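Local structure of gingipain R2 Pro-Domain (Porphyromonas gingivalis, 4IEF) at residues A[40-45]-A[114-119]; A[48-53]-A[96-101]; A[62-67]-A[119-124]; A[89-94]-A[165-170]; A[126-131]-A[156-161]. The protein serves as the propeptide of an arginine-specific cysteine protease and probably keeps its catalytic domain inactive until the propeptide is removed. All blocks are in the same frame, centred on the assembly; numbering follows the deposited sequence.

Four of the five contacts fasten loops or turns in a protein rich in antiparallel strands; interaction 4 pairs strands 79-93 and 162-176 of its larger sheet. Interactions 1 and 2 share the 36-51 hairpin, about 12 Å between centres. Interaction 3, centred about 11 Å from both, joins the loops flanking strands 69-74 and 79-93 and shares Gly-119 with interaction 1. Between centres, interaction 5 is about 8 Å from interaction 3, and interaction 4 about 26 Å from interaction 1. Along the chain, interactions 1, 2 and 3 each alternate with interaction 4. Segments 96-101 and 114-119 bind the hairpin and 126-131 pairs with the end of strand 144-157, so the 94-132 connection links hairpin and main sheet.

Interaction 1: A[40-45]-A[114-119]; sequences VQTSKG and IPYVYG
Tyr-118 donates its OH proton to Thr-42 OG1 over 2.7 Å, and that oxygen lies in the phenol plane. Thr-42 OG1, set between the backbone N and the carbonyl carbon (chi1 79°), in turn gives its proton to Gly-45 O at 2.6 Å, so one hydroxyl joins the turn to the loop. One water donates to Gln-41 O and accepts from Tyr-116 N, and another bridges Ser-43 OG and Tyr-118 N. Aliphatic groups lie over one face of each ring. The Lys-44 CD methylene sits over the centre of the Tyr-118 ring, 3.6 Å from the centroid, a CH-pi contact of its aliphatic stem. Val-40 CG2 lies over a face of Tyr-116, 3.9 Å from its centroid, and Thr-42 CG2 touches Tyr-116 CB at 3.6 Å. Gly-45 lacks the CB that would clash at phi 101°. These contacts lay an irregular loop against the turn end of a beta hairpin, whose strands 36-42 and 45-51 are joined by a type I turn.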
# COMPACT_ATOMS: atom_id res chain seq x y z
N VAL A 40 15.68 -6.79 -28.94
CA VAL A 40 16.75 -6.19 -28.15
C VAL A 40 18.12 -6.65 -28.69
O VAL A 40 18.24 -7.74 -29.25
CB VAL A 40 16.63 -6.45 -26.61
CG1 VAL A 40 15.41 -5.77 -26.01
CG2 VAL A 40 16.64 -7.94 -26.28
N GLN A 41 19.14 -5.81 -28.46
CA GLN A 41 20.52 -6.04 -28.87
C GLN A 41 21.23 -6.98 -27.91
O GLN A 41 21.30 -6.70 -26.71
CB GLN A 41 21.28 -4.69 -28.93
CG GLN A 41 22.63 -4.78 -29.64
CD GLN A 41 23.18 -3.43 -30.00
OE1 GLN A 41 23.32 -2.53 -29.15
NE2 GLN A 41 23.56 -3.26 -31.25
N THR A 42 21.76 -8.10 -28.44
CA THR A 42 22.52 -9.02 -27.60
C THR A 42 23.79 -9.48 -28.34
O THR A 42 23.91 -9.24 -29.54
CB THR A 42 21.68 -10.23 -27.12
OG1 THR A 42 21.56 -11.21 -28.15
CG2 THR A 42 20.30 -9.85 -26.58
N SER A 43 24.70 -10.15 -27.62
CA SER A 43 25.94 -10.72 -28.15
C SER A 43 25.67 -11.80 -29.21
O SER A 43 26.51 -12.00 -30.08
CB SER A 43 26.78 -11.31 -27.02
OG SER A 43 26.05 -12.30 -26.30
N LYS A 44 24.50 -12.48 -29.13
CA LYS A 44 24.08 -13.52 -30.07
C LYS A 44 23.18 -12.94 -31.18
O LYS A 44 22.57 -13.70 -31.94
CB LYS A 44 23.37 -14.66 -29.33
CG LYS A 44 24.28 -15.50 -28.44
CD LYS A 44 23.50 -16.60 -27.72
CE LYS A 44 24.33 -17.35 -26.71
NZ LYS A 44 25.35 -18.23 -27.34
N GLY A 45 23.12 -11.62 -31.28
CA GLY A 45 22.30 -10.91 -32.26
C GLY A 45 21.01 -10.37 -31.66
O GLY A 45 20.92 -10.19 -30.44
N ILE A 114 22.87 -1.89 -18.57
CA ILE A 114 23.09 -3.30 -18.24
C ILE A 114 22.83 -4.12 -19.51
O ILE A 114 21.76 -4.00 -20.10
CB ILE A 114 22.25 -3.78 -17.02
CG1 ILE A 114 22.59 -2.97 -15.75
CG2 ILE A 114 22.44 -5.29 -16.77
CD1 ILE A 114 21.53 -3.02 -14.64
N PRO A 115 23.80 -4.95 -19.97
CA PRO A 115 23.56 -5.70 -21.21
C PRO A 115 22.86 -7.02 -20.94
O PRO A 115 22.84 -7.51 -19.81
CB PRO A 115 24.98 -5.92 -21.75
CG PRO A 115 25.85 -5.98 -20.53
CD PRO A 115 25.15 -5.23 -19.42
N TYR A 116 22.29 -7.61 -21.99
CA TYR A 116 21.67 -8.92 -21.93
C TYR A 116 22.80 -9.95 -22.01
O TYR A 116 23.54 -9.96 -22.99
CB TYR A 116 20.65 -9.09 -23.07
CG TYR A 116 19.38 -8.29 -22.87
CD1 TYR A 116 19.24 -7.02 -23.42
CD2 TYR A 116 18.30 -8.81 -22.17
CE1 TYR A 116 18.07 -6.28 -23.26
CE2 TYR A 116 17.12 -8.09 -22.01
CZ TYR A 116 17.01 -6.82 -22.55
OH TYR A 116 15.84 -6.11 -22.36
N VAL A 117 23.00 -10.73 -20.94
CA VAL A 117 24.07 -11.73 -20.87
C VAL A 117 23.45 -13.12 -20.76
O VAL A 117 22.59 -13.37 -19.91
CB VAL A 117 25.11 -11.41 -19.74
CG1 VAL A 117 24.44 -11.25 -18.38
CG2 VAL A 117 26.24 -12.44 -19.69
N TYR A 118 23.87 -14.03 -21.64
CA TYR A 118 23.41 -15.41 -21.70
C TYR A 118 24.16 -16.27 -20.68
O TYR A 118 25.39 -16.20 -20.60
CB TYR A 118 23.59 -15.99 -23.11
CG TYR A 118 22.74 -15.31 -24.16
CD1 TYR A 118 23.22 -14.21 -24.87
CD2 TYR A 118 21.46 -15.77 -24.46
CE1 TYR A 118 22.44 -13.57 -25.84
CE2 TYR A 118 20.68 -15.15 -25.44
CZ TYR A 118 21.17 -14.04 -26.12
OH TYR A 118 20.41 -13.41 -27.07
N GLY A 119 23.41 -17.04 -19.90
CA GLY A 119 23.96 -17.95 -18.90
C GLY A 119 24.19 -19.33 -19.47
O GLY A 119 23.90 -19.56 -20.65
O HOH W 1 22.73 -6.64 -24.41
O HOH W 2 26.12 -12.73 -23.52

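Interaction 2: A[48-53]-A[96-101]; sequences QVPTFT and VLIAPS
A single beta bridge, Gln-48 with Ile-98, joins the second strand of the 36-51 hairpin to an otherwise irregular loop. Gln-48 supplies both backbone groups. Its N donates to Leu-97 O over 2.8 Å, in the carbonyl plane, and its O accepts from Ala-99 N at 2.9 Å. This second bond is almost straight, 178° at the hydrogen, although the amide stands above the plane of the Gln-48 carbonyl. Ile-98 CA, lying between the two bonds, adds a CA-H...O contact of 3.6 Å to Gln-48 O. Small and branched apolar groups fill the flanks. The methyl of Ala-99, short enough to sit close to the strand, meets Val-49 CG2 at 3.7 Å. Ile-98 reaches farther: CG1 is anti to the carbonyl carbon (chi1 -65°), and CD1 beyond it crosses to Pro-50 CG at 3.8 Å. The Pro-50 ring offers a compact apolar surface, though it has no N-H for a neighbouring strand. Gln-48 turns its amide end away from the loop. Val-40 of strand 36-42 packs on Val-49 and Ala-99, Pro-50 touches Leu-154 of strand 144-157, and Ala-99 bonds through its backbone to Ile-65, so the loop lies between the hairpin and the 62-67 segment.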
# COMPACT_ATOMS: atom_id res chain seq x y z
N GLN A 48 14.45 -11.61 -28.61
CA GLN A 48 13.09 -11.14 -28.34
C GLN A 48 12.73 -11.15 -26.87
O GLN A 48 12.96 -12.15 -26.18
CB GLN A 48 12.06 -11.98 -29.13
CG GLN A 48 12.23 -11.97 -30.65
CD GLN A 48 12.16 -10.59 -31.27
OE1 GLN A 48 11.31 -9.77 -30.93
NE2 GLN A 48 13.05 -10.31 -32.21
N VAL A 49 12.17 -10.03 -26.38
CA VAL A 49 11.68 -9.90 -25.02
C VAL A 49 10.15 -10.11 -25.10
O VAL A 49 9.45 -9.25 -25.64
CB VAL A 49 12.06 -8.57 -24.30
CG1 VAL A 49 11.37 -8.44 -22.94
CG2 VAL A 49 13.57 -8.44 -24.14
N PRO A 50 9.63 -11.26 -24.63
CA PRO A 50 8.17 -11.48 -24.71
C PRO A 50 7.42 -10.70 -23.63
O PRO A 50 7.91 -10.54 -22.52
CB PRO A 50 8.02 -12.99 -24.50
CG PRO A 50 9.43 -13.54 -24.36
CD PRO A 50 10.31 -12.40 -23.99
N THR A 51 6.22 -10.18 -23.99
CA THR A 51 5.32 -9.46 -23.09
C THR A 51 3.88 -9.85 -23.37
O THR A 51 3.53 -10.07 -24.53
CB THR A 51 5.47 -7.92 -23.21
OG1 THR A 51 5.40 -7.52 -24.58
CG2 THR A 51 6.74 -7.39 -22.56
N PHE A 52 3.06 -9.95 -22.32
CA PHE A 52 1.63 -10.23 -22.43
C PHE A 52 0.90 -9.58 -21.26
O PHE A 52 1.53 -9.27 -20.25
CB PHE A 52 1.32 -11.75 -22.55
CG PHE A 52 1.69 -12.65 -21.38
CD1 PHE A 52 0.83 -12.81 -20.30
CD2 PHE A 52 2.86 -13.41 -21.42
CE1 PHE A 52 1.16 -13.67 -19.24
CE2 PHE A 52 3.19 -14.27 -20.36
CZ PHE A 52 2.34 -14.38 -19.28
N THR A 53 -0.41 -9.33 -21.42
CA THR A 53 -1.25 -8.70 -20.38
C THR A 53 -1.12 -9.46 -19.05
O THR A 53 -1.32 -10.69 -19.01
CB THR A 53 -2.71 -8.59 -20.84
OG1 THR A 53 -2.75 -8.19 -22.21
CG2 THR A 53 -3.52 -7.62 -19.99
N VAL A 96 13.48 -19.06 -32.88
CA VAL A 96 13.26 -17.86 -32.08
C VAL A 96 14.41 -17.72 -31.10
O VAL A 96 14.79 -18.70 -30.45
CB VAL A 96 11.89 -17.90 -31.34
CG1 VAL A 96 11.64 -16.62 -30.55
CG2 VAL A 96 10.74 -18.15 -32.32
N LEU A 97 14.97 -16.52 -31.00
CA LEU A 97 16.00 -16.23 -30.02
C LEU A 97 15.36 -15.40 -28.92
O LEU A 97 15.00 -14.25 -29.16
CB LEU A 97 17.23 -15.54 -30.64
CG LEU A 97 18.34 -15.08 -29.67
CD1 LEU A 97 19.04 -16.26 -29.00
CD2 LEU A 97 19.36 -14.21 -30.39
N ILE A 98 15.12 -16.02 -27.75
CA ILE A 98 14.53 -15.34 -26.59
C ILE A 98 15.66 -14.71 -25.80
O ILE A 98 16.68 -15.37 -25.55
CB ILE A 98 13.65 -16.30 -25.72
CG1 ILE A 98 12.40 -16.80 -26.49
CG2 ILE A 98 13.28 -15.70 -24.34
CD1 ILE A 98 11.30 -15.74 -26.88
N ALA A 99 15.49 -13.42 -25.43
CA ALA A 99 16.46 -12.64 -24.67
C ALA A 99 16.70 -13.22 -23.26
O ALA A 99 15.75 -13.69 -22.63
CB ALA A 99 16.00 -11.20 -24.57
N PRO A 100 17.95 -13.18 -22.75
CA PRO A 100 18.20 -13.69 -21.39
C PRO A 100 17.81 -12.66 -20.33
O PRO A 100 17.88 -11.45 -20.57
CB PRO A 100 19.70 -13.97 -21.40
CG PRO A 100 20.25 -12.98 -22.36
CD PRO A 100 19.19 -12.63 -23.35
N SER A 101 17.37 -13.14 -19.17
CA SER A 101 16.95 -12.25 -18.09
C SER A 101 18.13 -11.50 -17.48
O SER A 101 19.22 -12.06 -17.33
CB SER A 101 16.20 -13.02 -17.02
OG SER A 101 15.72 -12.14 -16.01

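Interaction 3: A[62-67]-A[119-124]; sequences GTPILP and GQSYNE
Tyr-122 reaches from a 3-10 turn, residues 120-123, to Pro-64 in the loop leading to strand 69-74. From CB, CG leaves on the backbone-N side (chi1 -88°), and the contacts begin at the ring. CD1 and CE1 come beside Gly-62 O, with CE1 at 3.3 Å, and this carbonyl oxygen lies at the ring edge, in its plane. CZ then meets Pro-64 CG at 3.7 Å, proline and tyrosine approaching tip to tip. At the end, OH packs against Pro-64 CA at 3.2 Å and gives its hydrogen to Ile-98 O; the long, rigid ring of tyrosine thus carries one hydroxyl through a buried place to a backbone carbonyl. Tyr-118 meets the same ring edge-to-face. Next to it in the turn, Ser-121 is small enough to lie against the 62-67 segment, its OG touching Thr-63 CG2 at 3.6 Å, while Thr-63 OG1 is occupied by Glu-60 O. The two glycines permit the close backbones, with Gly-62 CA and Gly-119 CA 4.1 Å apart and Gly-62 at a positive phi of 90°. Here Gly-119 N donates to Gly-62 O over 2.9 Å, in the carbonyl plane and on a lone pair.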
# COMPACT_ATOMS: atom_id res chain seq x y z
N GLY A 62 20.30 -14.58 -16.67
CA GLY A 62 20.96 -15.42 -17.66
C GLY A 62 20.11 -16.51 -18.27
O GLY A 62 20.57 -17.20 -19.20
N THR A 63 18.89 -16.72 -17.72
CA THR A 63 17.93 -17.72 -18.21
C THR A 63 16.91 -17.00 -19.12
O THR A 63 16.74 -15.79 -18.98
CB THR A 63 17.26 -18.50 -17.05
OG1 THR A 63 16.29 -17.67 -16.39
CG2 THR A 63 18.26 -19.12 -16.07
N PRO A 64 16.18 -17.70 -20.02
CA PRO A 64 15.27 -16.98 -20.93
C PRO A 64 14.17 -16.18 -20.22
O PRO A 64 13.64 -16.63 -19.22
CB PRO A 64 14.66 -18.10 -21.78
CG PRO A 64 15.65 -19.22 -21.72
CD PRO A 64 16.24 -19.15 -20.35
N ILE A 65 13.87 -14.96 -20.75
CA ILE A 65 12.78 -14.11 -20.23
C ILE A 65 11.49 -14.78 -20.63
O ILE A 65 11.13 -14.80 -21.80
CB ILE A 65 12.85 -12.62 -20.70
CG1 ILE A 65 14.13 -11.93 -20.18
CG2 ILE A 65 11.57 -11.84 -20.27
CD1 ILE A 65 14.48 -10.62 -20.85
N LEU A 66 10.85 -15.44 -19.67
CA LEU A 66 9.62 -16.17 -19.91
C LEU A 66 8.59 -15.71 -18.88
O LEU A 66 8.46 -16.33 -17.81
CB LEU A 66 9.87 -17.68 -19.91
CG LEU A 66 10.88 -18.18 -20.97
CD1 LEU A 66 11.49 -19.52 -20.60
CD2 LEU A 66 10.27 -18.18 -22.38
N PRO A 67 7.88 -14.59 -19.18
CA PRO A 67 6.92 -14.02 -18.22
C PRO A 67 5.85 -14.99 -17.75
O PRO A 67 5.44 -15.89 -18.48
CB PRO A 67 6.28 -12.86 -18.98
CG PRO A 67 7.30 -12.47 -19.97
CD PRO A 67 7.97 -13.75 -20.39
N GLY A 119 23.41 -17.04 -19.90
CA GLY A 119 23.96 -17.95 -18.90
C GLY A 119 24.19 -19.33 -19.47
O GLY A 119 23.90 -19.56 -20.65
N GLN A 120 24.68 -20.28 -18.64
CA GLN A 120 24.98 -21.66 -19.03
C GLN A 120 23.71 -22.43 -19.43
O GLN A 120 23.80 -23.39 -20.20
CB GLN A 120 25.70 -22.39 -17.88
CG GLN A 120 27.05 -23.01 -18.29
CD GLN A 120 26.91 -24.20 -19.22
OE1 GLN A 120 27.36 -24.18 -20.38
NE2 GLN A 120 26.33 -25.29 -18.74
N SER A 121 22.52 -21.99 -18.94
CA SER A 121 21.21 -22.57 -19.23
C SER A 121 20.91 -22.59 -20.75
O SER A 121 20.11 -23.41 -21.20
CB SER A 121 20.13 -21.81 -18.48
OG SER A 121 20.07 -20.44 -18.85
N TYR A 122 21.57 -21.69 -21.53
CA TYR A 122 21.42 -21.57 -22.99
C TYR A 122 22.16 -22.68 -23.78
O TYR A 122 22.04 -22.74 -25.01
CB TYR A 122 21.84 -20.17 -23.49
CG TYR A 122 20.70 -19.19 -23.45
CD1 TYR A 122 20.34 -18.53 -22.27
CD2 TYR A 122 19.90 -18.97 -24.58
CE1 TYR A 122 19.24 -17.68 -22.22
CE2 TYR A 122 18.80 -18.12 -24.53
CZ TYR A 122 18.48 -17.47 -23.35
OH TYR A 122 17.42 -16.60 -23.30
N ASN A 123 22.86 -23.58 -23.07
CA ASN A 123 23.55 -24.72 -23.68
C ASN A 123 22.82 -26.03 -23.32
O ASN A 123 23.23 -27.10 -23.77
CB ASN A 123 25.02 -24.77 -23.25
CG ASN A 123 25.84 -23.54 -23.60
OD1 ASN A 123 26.24 -23.32 -24.75
ND2 ASN A 123 26.16 -22.75 -22.60
N GLU A 124 21.73 -25.95 -22.53
CA GLU A 124 20.95 -27.09 -22.05
C GLU A 124 19.76 -27.39 -22.98
O GLU A 124 18.92 -26.52 -23.21
CB GLU A 124 20.46 -26.85 -20.61
CG GLU A 124 21.57 -26.92 -19.58
CD GLU A 124 21.32 -26.19 -18.27
OE1 GLU A 124 22.26 -25.52 -17.79
OE2 GLU A 124 20.20 -26.30 -17.73

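Interaction 4: A[89-94]-A[165-170]; sequences KFIEKK and IYTEIV
The CB methylene of Phe-90 rests over the centre of the Tyr-166 ring, 3.6 Å from the centroid. The two residues form a non-hydrogen-bonded pair of antiparallel strands 79-93 and 162-176, their side chains side by side. Chi1 of 75° sets Phe-90 CG between the backbone N and the carbonyl carbon, and the ring beyond it lies beside Tyr-166, with CD2 3.6 Å from Tyr-166 CE2. The ring planes are inclined at 48°. On the other face, Ile-91 CG1 meets Ile-165 CB at 3.9 Å, and Ile-165 CD1 extends to Lys-93 CB at 4.1 Å; beta branching biases isoleucine toward extended backbone. Lys-89 starts with CG anti to the backbone N (chi1 -177°), and its CD passes Thr-167 OG1 at 3.5 Å. Opposite Lys-89 the partner strand holds two residues, Thr-167 and Glu-168, a classic beta bulge: Lys-89 N donates to Glu-168 O at 3.0 Å, whereas Thr-167 N and OG1 give weak bonds to Lys-89 O. Ile-91 and Ile-165 exchange two backbone bonds. Glu-168 OE1 forms a salt bridge with Arg-31, and Lys-89 NZ stands 4.9 Å from Glu-168 OE2. Backbone bonds and apolar packing carry this pairing; any Lys-89 to Glu-168 attraction is probably diffuse.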
# COMPACT_ATOMS: atom_id res chain seq x y z
N LYS A 89 -3.23 -26.08 -24.14
CA LYS A 89 -3.19 -25.95 -25.59
C LYS A 89 -2.02 -25.03 -25.95
O LYS A 89 -1.91 -23.94 -25.38
CB LYS A 89 -4.53 -25.37 -26.09
CG LYS A 89 -4.69 -25.23 -27.59
CD LYS A 89 -5.89 -24.33 -27.94
CE LYS A 89 -7.24 -24.99 -27.77
NZ LYS A 89 -8.35 -24.00 -27.80
N PHE A 90 -1.13 -25.47 -26.86
CA PHE A 90 -0.01 -24.62 -27.24
C PHE A 90 0.25 -24.63 -28.76
O PHE A 90 -0.17 -25.55 -29.46
CB PHE A 90 1.28 -24.97 -26.47
CG PHE A 90 2.02 -26.24 -26.87
CD1 PHE A 90 2.92 -26.23 -27.92
CD2 PHE A 90 1.85 -27.41 -26.15
CE1 PHE A 90 3.60 -27.39 -28.29
CE2 PHE A 90 2.55 -28.56 -26.49
CZ PHE A 90 3.42 -28.55 -27.57
N ILE A 91 0.96 -23.60 -29.22
CA ILE A 91 1.43 -23.42 -30.60
C ILE A 91 2.95 -23.27 -30.53
O ILE A 91 3.48 -22.80 -29.52
CB ILE A 91 0.73 -22.26 -31.36
CG1 ILE A 91 0.78 -20.92 -30.58
CG2 ILE A 91 -0.70 -22.63 -31.75
CD1 ILE A 91 0.74 -19.65 -31.46
N GLU A 92 3.65 -23.72 -31.57
CA GLU A 92 5.11 -23.65 -31.59
C GLU A 92 5.62 -22.58 -32.54
O GLU A 92 5.11 -22.43 -33.65
CB GLU A 92 5.71 -25.01 -31.97
CG GLU A 92 5.92 -25.93 -30.78
CD GLU A 92 6.89 -27.08 -30.96
OE1 GLU A 92 7.44 -27.25 -32.07
OE2 GLU A 92 7.11 -27.82 -29.97
N LYS A 93 6.62 -21.83 -32.06
CA LYS A 93 7.33 -20.79 -32.80
C LYS A 93 8.79 -21.26 -32.94
O LYS A 93 9.47 -21.44 -31.93
CB LYS A 93 7.21 -19.44 -32.07
CG LYS A 93 6.99 -18.26 -33.00
CD LYS A 93 7.15 -16.94 -32.27
CE LYS A 93 7.16 -15.76 -33.22
NZ LYS A 93 7.71 -14.53 -32.58
N LYS A 94 9.22 -21.55 -34.18
CA LYS A 94 10.57 -22.08 -34.43
C LYS A 94 11.57 -20.98 -34.81
O LYS A 94 11.19 -19.92 -35.31
CB LYS A 94 10.53 -23.17 -35.50
CG LYS A 94 9.99 -24.49 -34.97
CD LYS A 94 10.17 -25.62 -35.96
CE LYS A 94 9.59 -26.91 -35.43
NZ LYS A 94 9.42 -27.93 -36.50
N ILE A 165 4.06 -21.52 -27.09
CA ILE A 165 3.13 -20.49 -26.63
C ILE A 165 1.84 -21.17 -26.20
O ILE A 165 1.08 -21.63 -27.05
CB ILE A 165 2.90 -19.39 -27.71
CG1 ILE A 165 4.22 -18.68 -28.10
CG2 ILE A 165 1.83 -18.37 -27.25
CD1 ILE A 165 4.29 -18.16 -29.54
N TYR A 166 1.58 -21.23 -24.89
CA TYR A 166 0.36 -21.83 -24.36
C TYR A 166 -0.76 -20.80 -24.42
O TYR A 166 -0.77 -19.82 -23.67
CB TYR A 166 0.57 -22.39 -22.94
CG TYR A 166 1.36 -23.68 -22.92
CD1 TYR A 166 2.75 -23.67 -23.01
CD2 TYR A 166 0.72 -24.91 -22.84
CE1 TYR A 166 3.48 -24.86 -23.02
CE2 TYR A 166 1.44 -26.10 -22.84
CZ TYR A 166 2.82 -26.07 -22.93
OH TYR A 166 3.54 -27.24 -22.95
N THR A 167 -1.68 -20.99 -25.38
CA THR A 167 -2.80 -20.09 -25.62
C THR A 167 -3.87 -20.26 -24.54
O THR A 167 -4.57 -19.30 -24.24
CB THR A 167 -3.38 -20.30 -27.02
OG1 THR A 167 -3.77 -21.66 -27.18
CG2 THR A 167 -2.40 -19.89 -28.12
N GLU A 168 -3.97 -21.47 -23.94
CA GLU A 168 -4.90 -21.77 -22.86
C GLU A 168 -4.31 -22.78 -21.88
O GLU A 168 -3.68 -23.76 -22.30
CB GLU A 168 -6.25 -22.27 -23.40
CG GLU A 168 -7.33 -22.36 -22.34
CD GLU A 168 -8.59 -23.04 -22.81
OE1 GLU A 168 -9.58 -22.32 -23.10
OE2 GLU A 168 -8.60 -24.29 -22.90
N ILE A 169 -4.49 -22.51 -20.58
CA ILE A 169 -4.09 -23.38 -19.46
C ILE A 169 -5.21 -23.36 -18.43
O ILE A 169 -5.55 -22.29 -17.92
CB ILE A 169 -2.71 -23.01 -18.80
CG1 ILE A 169 -1.55 -22.90 -19.81
CG2 ILE A 169 -2.37 -24.02 -17.66
CD1 ILE A 169 -0.31 -22.12 -19.29
N VAL A 170 -5.76 -24.53 -18.10
CA VAL A 170 -6.77 -24.66 -17.05
C VAL A 170 -6.15 -25.50 -15.94
O VAL A 170 -5.71 -26.63 -16.19
CB VAL A 170 -8.14 -25.22 -17.53
CG1 VAL A 170 -9.15 -25.25 -16.38
CG2 VAL A 170 -8.70 -24.40 -18.69

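Interaction 5: A[126-131]-A[156-161]; sequences KFFPGE and YNPVTK
The OD1 of Asn-157, whose CB lies on the Phe-127 ring, is gripped by two backbone amides of the following turn: Thr-160 N donates at 3.2 Å, from above the plane of the side-chain carbonyl, and Val-159 N gives a weak bond. ND2 finds Asp-125 OD1, so asparagine supplies an acceptor and a donor on one short stem. CB of Asn-157 sits over the centre of the Phe-127 ring, 3.6 Å from the centroid; CG is anti to the backbone N (chi1 -171°), and the amide and ring planes are nearly perpendicular. Arg-164 makes a cation-pi contact with the same ring. Two backbone bonds join the segments, Phe-128 N to Tyr-156 O and Tyr-156 N to Phe-128 O, both 3.0 Å. Lys-126 O receives a CA-H...O contact from Asn-157 CA at 3.4 Å. Phe-128 CD2 touches Pro-158 CD at 3.7 Å, the side chains crossing at about a right angle. A cis peptide bond joins Phe-128 to Pro-129, and Gly-130 accepts a phi of 121°. An antiparallel hydrogen-bonded pair closes strand 144-157 against the loop, and an Asx motif at Asn-157 starts the turn toward strand 162-176.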
# COMPACT_ATOMS: atom_id res chain seq x y z
N LYS A 126 16.65 -28.62 -23.21
CA LYS A 126 15.40 -28.84 -22.47
C LYS A 126 14.55 -27.57 -22.48
O LYS A 126 15.07 -26.48 -22.76
CB LYS A 126 15.67 -29.32 -21.02
CG LYS A 126 16.26 -28.26 -20.08
CD LYS A 126 16.09 -28.67 -18.63
CE LYS A 126 16.07 -27.49 -17.70
NZ LYS A 126 15.83 -27.89 -16.30
N PHE A 127 13.24 -27.69 -22.15
CA PHE A 127 12.34 -26.54 -22.10
C PHE A 127 12.36 -25.89 -20.73
O PHE A 127 12.19 -26.57 -19.71
CB PHE A 127 10.91 -26.92 -22.51
CG PHE A 127 10.74 -26.98 -24.01
CD1 PHE A 127 10.97 -28.16 -24.70
CD2 PHE A 127 10.38 -25.85 -24.72
CE1 PHE A 127 10.83 -28.21 -26.09
CE2 PHE A 127 10.24 -25.90 -26.11
CZ PHE A 127 10.46 -27.08 -26.79
N PHE A 128 12.61 -24.58 -20.72
CA PHE A 128 12.64 -23.74 -19.52
C PHE A 128 11.32 -22.98 -19.39
O PHE A 128 10.77 -22.58 -20.42
CB PHE A 128 13.82 -22.76 -19.58
CG PHE A 128 15.18 -23.39 -19.39
CD1 PHE A 128 15.80 -23.38 -18.15
CD2 PHE A 128 15.85 -23.98 -20.46
CE1 PHE A 128 17.07 -23.95 -17.97
CE2 PHE A 128 17.12 -24.56 -20.28
CZ PHE A 128 17.72 -24.53 -19.04
N PRO A 129 10.76 -22.76 -18.17
CA PRO A 129 11.26 -23.17 -16.84
C PRO A 129 11.07 -24.67 -16.55
O PRO A 129 11.74 -25.21 -15.67
CB PRO A 129 10.44 -22.30 -15.88
CG PRO A 129 9.13 -22.08 -16.60
CD PRO A 129 9.49 -22.00 -18.06
N GLY A 130 10.18 -25.32 -17.30
CA GLY A 130 9.87 -26.74 -17.17
C GLY A 130 8.42 -27.02 -16.87
O GLY A 130 7.78 -27.81 -17.57
N GLU A 131 7.88 -26.37 -15.81
CA GLU A 131 6.49 -26.50 -15.38
C GLU A 131 5.66 -25.35 -15.96
O GLU A 131 6.12 -24.21 -15.96
CB GLU A 131 6.36 -26.51 -13.84
CG GLU A 131 7.19 -27.52 -13.06
CD GLU A 131 7.08 -28.99 -13.40
OE1 GLU A 131 8.13 -29.67 -13.48
OE2 GLU A 131 5.94 -29.50 -13.51
N TYR A 156 10.58 -22.35 -23.43
CA TYR A 156 11.59 -22.16 -24.46
C TYR A 156 12.78 -23.07 -24.28
O TYR A 156 13.39 -23.12 -23.20
CB TYR A 156 12.04 -20.68 -24.48
CG TYR A 156 13.14 -20.33 -25.46
CD1 TYR A 156 12.90 -20.30 -26.83
CD2 TYR A 156 14.40 -19.94 -25.01
CE1 TYR A 156 13.90 -19.95 -27.73
CE2 TYR A 156 15.41 -19.58 -25.91
CZ TYR A 156 15.15 -19.58 -27.27
OH TYR A 156 16.14 -19.22 -28.15
N ASN A 157 13.11 -23.79 -25.36
CA ASN A 157 14.28 -24.65 -25.46
C ASN A 157 15.38 -23.81 -26.13
O ASN A 157 15.21 -23.45 -27.30
CB ASN A 157 13.96 -25.94 -26.22
CG ASN A 157 15.06 -26.99 -26.17
OD1 ASN A 157 16.25 -26.71 -26.36
ND2 ASN A 157 14.67 -28.24 -25.95
N PRO A 158 16.46 -23.44 -25.41
CA PRO A 158 17.49 -22.57 -26.01
C PRO A 158 18.35 -23.23 -27.09
O PRO A 158 18.81 -22.53 -28.00
CB PRO A 158 18.36 -22.17 -24.82
CG PRO A 158 17.59 -22.55 -23.60
CD PRO A 158 16.77 -23.72 -24.00
N VAL A 159 18.58 -24.54 -27.01
CA VAL A 159 19.39 -25.30 -27.96
C VAL A 159 18.65 -25.47 -29.30
O VAL A 159 19.26 -25.27 -30.36
CB VAL A 159 19.84 -26.66 -27.35
CG1 VAL A 159 20.40 -27.61 -28.41
CG2 VAL A 159 20.86 -26.44 -26.23
N THR A 160 17.35 -25.82 -29.27
CA THR A 160 16.56 -26.03 -30.49
C THR A 160 15.96 -24.72 -31.03
O THR A 160 15.47 -24.70 -32.16
CB THR A 160 15.46 -27.09 -30.27
OG1 THR A 160 14.51 -26.59 -29.33
CG2 THR A 160 16.01 -28.44 -29.82
N LYS A 161 15.98 -23.64 -30.20
CA LYS A 161 15.42 -22.30 -30.51
C LYS A 161 13.90 -22.39 -30.75
O LYS A 161 13.34 -21.65 -31.56
CB LYS A 161 16.15 -21.64 -31.72
CG LYS A 161 17.59 -21.21 -31.41
CD LYS A 161 18.28 -20.52 -32.58
CE LYS A 161 17.95 -19.05 -32.69
NZ LYS A 161 18.91 -18.33 -33.57